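Local structure of putative glycoside hydrolase (Bacteroides ovatus, 4ONZ) at residues K143-V148 with F172-C177. The protein is a putative glycoside hydrolase, an all-beta protein probably built as a five-bladed beta-propeller. Residues are numbered along the deposited sequence; the frame is centred on the assembly and turned at random.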
loop_
_atom_site.group_PDB
_atom_site.type_symbol
_atom_site.label_atom_id
_atom_site.label_comp_id
_atom_site.label_asym_id
_atom_site.label_seq_id
_atom_site.Cartn_x
_atom_site.Cartn_y
_atom_site.Cartn_z
ATOM N N LYS A 143 -7.404 -5.881 -17.230
ATOM C CA LYS A 143 -6.272 -6.256 -16.380
ATOM C C LYS A 143 -6.012 -5.173 -15.328
ATOM O O LYS A 143 -6.124 -3.980 -15.611
ATOM C CB LYS A 143 -5.001 -6.456 -17.219
ATOM C CG LYS A 143 -4.973 -7.702 -18.098
ATOM C CD LYS A 143 -4.790 -8.971 -17.278
ATOM C CE LYS A 143 -4.739 -10.223 -18.145
ATOM N NZ LYS A 143 -3.497 -10.345 -18.960
ATOM N N ALA A 144 -5.682 -5.601 -14.115
ATOM C CA ALA A 144 -5.306 -4.705 -13.034
ATOM C C ALA A 144 -3.776 -4.721 -13.165
ATOM O O ALA A 144 -3.164 -5.807 -13.171
ATOM C CB ALA A 144 -5.750 -5.252 -11.701
ATOM N N ARG A 145 -3.164 -3.545 -13.318
ATOM C CA ARG A 145 -1.721 -3.462 -13.578
ATOM C C ARG A 145 -1.026 -2.370 -12.767
ATOM O O ARG A 145 -1.537 -1.271 -12.630
ATOM C CB ARG A 145 -1.468 -3.243 -15.087
ATOM C CG ARG A 145 -2.027 -4.347 -15.993
ATOM C CD ARG A 145 -1.793 -4.076 -17.476
ATOM N NE ARG A 145 -2.680 -3.025 -17.968
ATOM C CZ ARG A 145 -2.693 -2.564 -19.213
ATOM N NH1 ARG A 145 -1.849 -3.038 -20.123
ATOM N NH2 ARG A 145 -3.559 -1.610 -19.544
ATOM N N LEU A 146 0.137 -2.709 -12.222
ATOM C CA LEU A 146 0.903 -1.786 -11.407
ATOM C C LEU A 146 1.358 -0.581 -12.245
ATOM O O LEU A 146 1.959 -0.748 -13.320
ATOM C CB LEU A 146 2.084 -2.522 -10.786
ATOM C CG LEU A 146 2.859 -1.828 -9.676
ATOM C CD1 LEU A 146 1.963 -1.456 -8.499
ATOM C CD2 LEU A 146 3.978 -2.748 -9.217
ATOM N N ALA A 147 1.048 0.610 -11.738
ATOM C CA ALA A 147 1.365 1.860 -12.403
ATOM C C ALA A 147 2.085 2.800 -11.463
ATOM O O ALA A 147 2.051 2.640 -10.228
ATOM C CB ALA A 147 0.093 2.498 -12.939
ATOM N N VAL A 148 2.729 3.803 -12.059
ATOM C CA VAL A 148 3.516 4.769 -11.320
ATOM C C VAL A 148 3.068 6.195 -11.602
ATOM O O VAL A 148 2.870 6.555 -12.764
ATOM C CB VAL A 148 5.007 4.696 -11.732
ATOM C CG1 VAL A 148 5.837 5.704 -10.942
ATOM C CG2 VAL A 148 5.558 3.288 -11.552
ATOM N N PHE A 172 5.999 -8.115 -19.445
ATOM C CA PHE A 172 4.940 -8.039 -18.441
ATOM C C PHE A 172 4.037 -6.828 -18.561
ATOM O O PHE A 172 3.387 -6.450 -17.579
ATOM C CB PHE A 172 5.574 -8.070 -17.049
ATOM C CG PHE A 172 6.424 -9.282 -16.807
ATOM C CD1 PHE A 172 5.834 -10.528 -16.622
ATOM C CD2 PHE A 172 7.806 -9.182 -16.740
ATOM C CE1 PHE A 172 6.616 -11.654 -16.386
ATOM C CE2 PHE A 172 8.586 -10.295 -16.499
ATOM C CZ PHE A 172 7.990 -11.533 -16.327
ATOM N N ASN A 173 3.936 -6.256 -19.762
ATOM C CA ASN A 173 3.112 -5.055 -19.955
ATOM C C ASN A 173 1.598 -5.325 -19.928
ATOM O O ASN A 173 0.813 -4.381 -19.942
ATOM C CB ASN A 173 3.548 -4.243 -21.195
ATOM C CG ASN A 173 3.161 -4.881 -22.520
ATOM O OD1 ASN A 173 2.460 -5.895 -22.583
ATOM N ND2 ASN A 173 3.623 -4.266 -23.608
ATOM N N ASN A 174 1.185 -6.596 -19.903
ATOM C CA ASN A 174 -0.234 -6.914 -19.728
ATOM C C ASN A 174 -0.443 -7.961 -18.631
ATOM O O ASN A 174 -1.481 -8.644 -18.576
ATOM C CB ASN A 174 -0.942 -7.300 -21.038
ATOM C CG ASN A 174 -2.435 -7.000 -20.993
ATOM O OD1 ASN A 174 -2.860 -6.032 -20.352
ATOM N ND2 ASN A 174 -3.236 -7.803 -21.694
ATOM N N LEU A 175 0.541 -8.045 -17.736
ATOM C CA LEU A 175 0.477 -8.900 -16.568
ATOM C C LEU A 175 -0.466 -8.284 -15.528
ATOM O O LEU A 175 -0.327 -7.097 -15.186
ATOM C CB LEU A 175 1.869 -9.009 -15.911
ATOM C CG LEU A 175 1.926 -9.792 -14.589
ATOM C CD1 LEU A 175 1.665 -11.274 -14.830
ATOM C CD2 LEU A 175 3.245 -9.599 -13.856
ATOM N N PHE A 176 -1.397 -9.087 -15.014
ATOM C CA PHE A 176 -2.268 -8.682 -13.904
ATOM C C PHE A 176 -1.357 -8.613 -12.670
ATOM O O PHE A 176 -0.748 -9.606 -12.279
ATOM C CB PHE A 176 -3.374 -9.723 -13.710
ATOM C CG PHE A 176 -4.483 -9.299 -12.783
ATOM C CD1 PHE A 176 -4.280 -9.235 -11.410
ATOM C CD2 PHE A 176 -5.763 -9.036 -13.286
ATOM C CE1 PHE A 176 -5.311 -8.865 -10.559
ATOM C CE2 PHE A 176 -6.801 -8.684 -12.441
ATOM C CZ PHE A 176 -6.568 -8.588 -11.073
ATOM N N CYS A 177 -1.235 -7.429 -12.078
ATOM C CA CYS A 177 -0.362 -7.227 -10.931
ATOM C C CYS A 177 -0.744 -5.973 -10.157
ATOM O O CYS A 177 -1.385 -5.060 -10.688
ATOM C CB CYS A 177 1.113 -7.166 -11.358
ATOM S SG CYS A 177 1.516 -5.913 -12.598
HETATM O O HOH W 1 -1.971 -11.709 -16.284
#
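Cys177 and Ala144 meet through their backbones, with Cys177 N giving a hydrogen bond of 2.7 Å to Ala144 O. The same oxygen takes a CA-H...O contact from Phe176 CA, so two donors from successive residues converge on one carbonyl. Two residues further along the strand, Leu146 N points almost straight at Cys177 SG, 3.5 Å away with 175° at the hydrogen; chi1 of 56° sets the sulfur between its own backbone N and carbonyl carbon, and a thiol suits this buried place because it can accept the N-H while packing against Leu146 CB.

The long basic side chains reach the beta turn that runs from Phe172 to Leu175. Lys143, bent at chi2 and chi4, brings NZ to 2.7 Å from Asn174 O, nearly in line with that C=O; a water that accepts an ordinary hydrogen bond from Phe176 N also takes a weak one from NZ. Arg145 NH1 reaches Asn173 O at 3.0 Å, in the carbonyl plane, while the methylene CG lies against Leu175 O. Two cationic tips thus serve consecutive carbonyls of the turn.

Apolar contact centres on Phe176, whose ring receives Ala144 CB over one face in a CH-pi contact, 3.7 Å from the centroid. The small methyl allows this close approach, and Lys143 CD lies at the ring's edge.

The loop between helix 167-170 and strand 180-187 is thereby tied to strand 144-151, which lies between strands 132-139 and 158-162 in a four-stranded antiparallel sheet. Leu146, Leu175 and Cys177 also touch strand 200-204, through Met202 and Trp204, joining this sheet to the next.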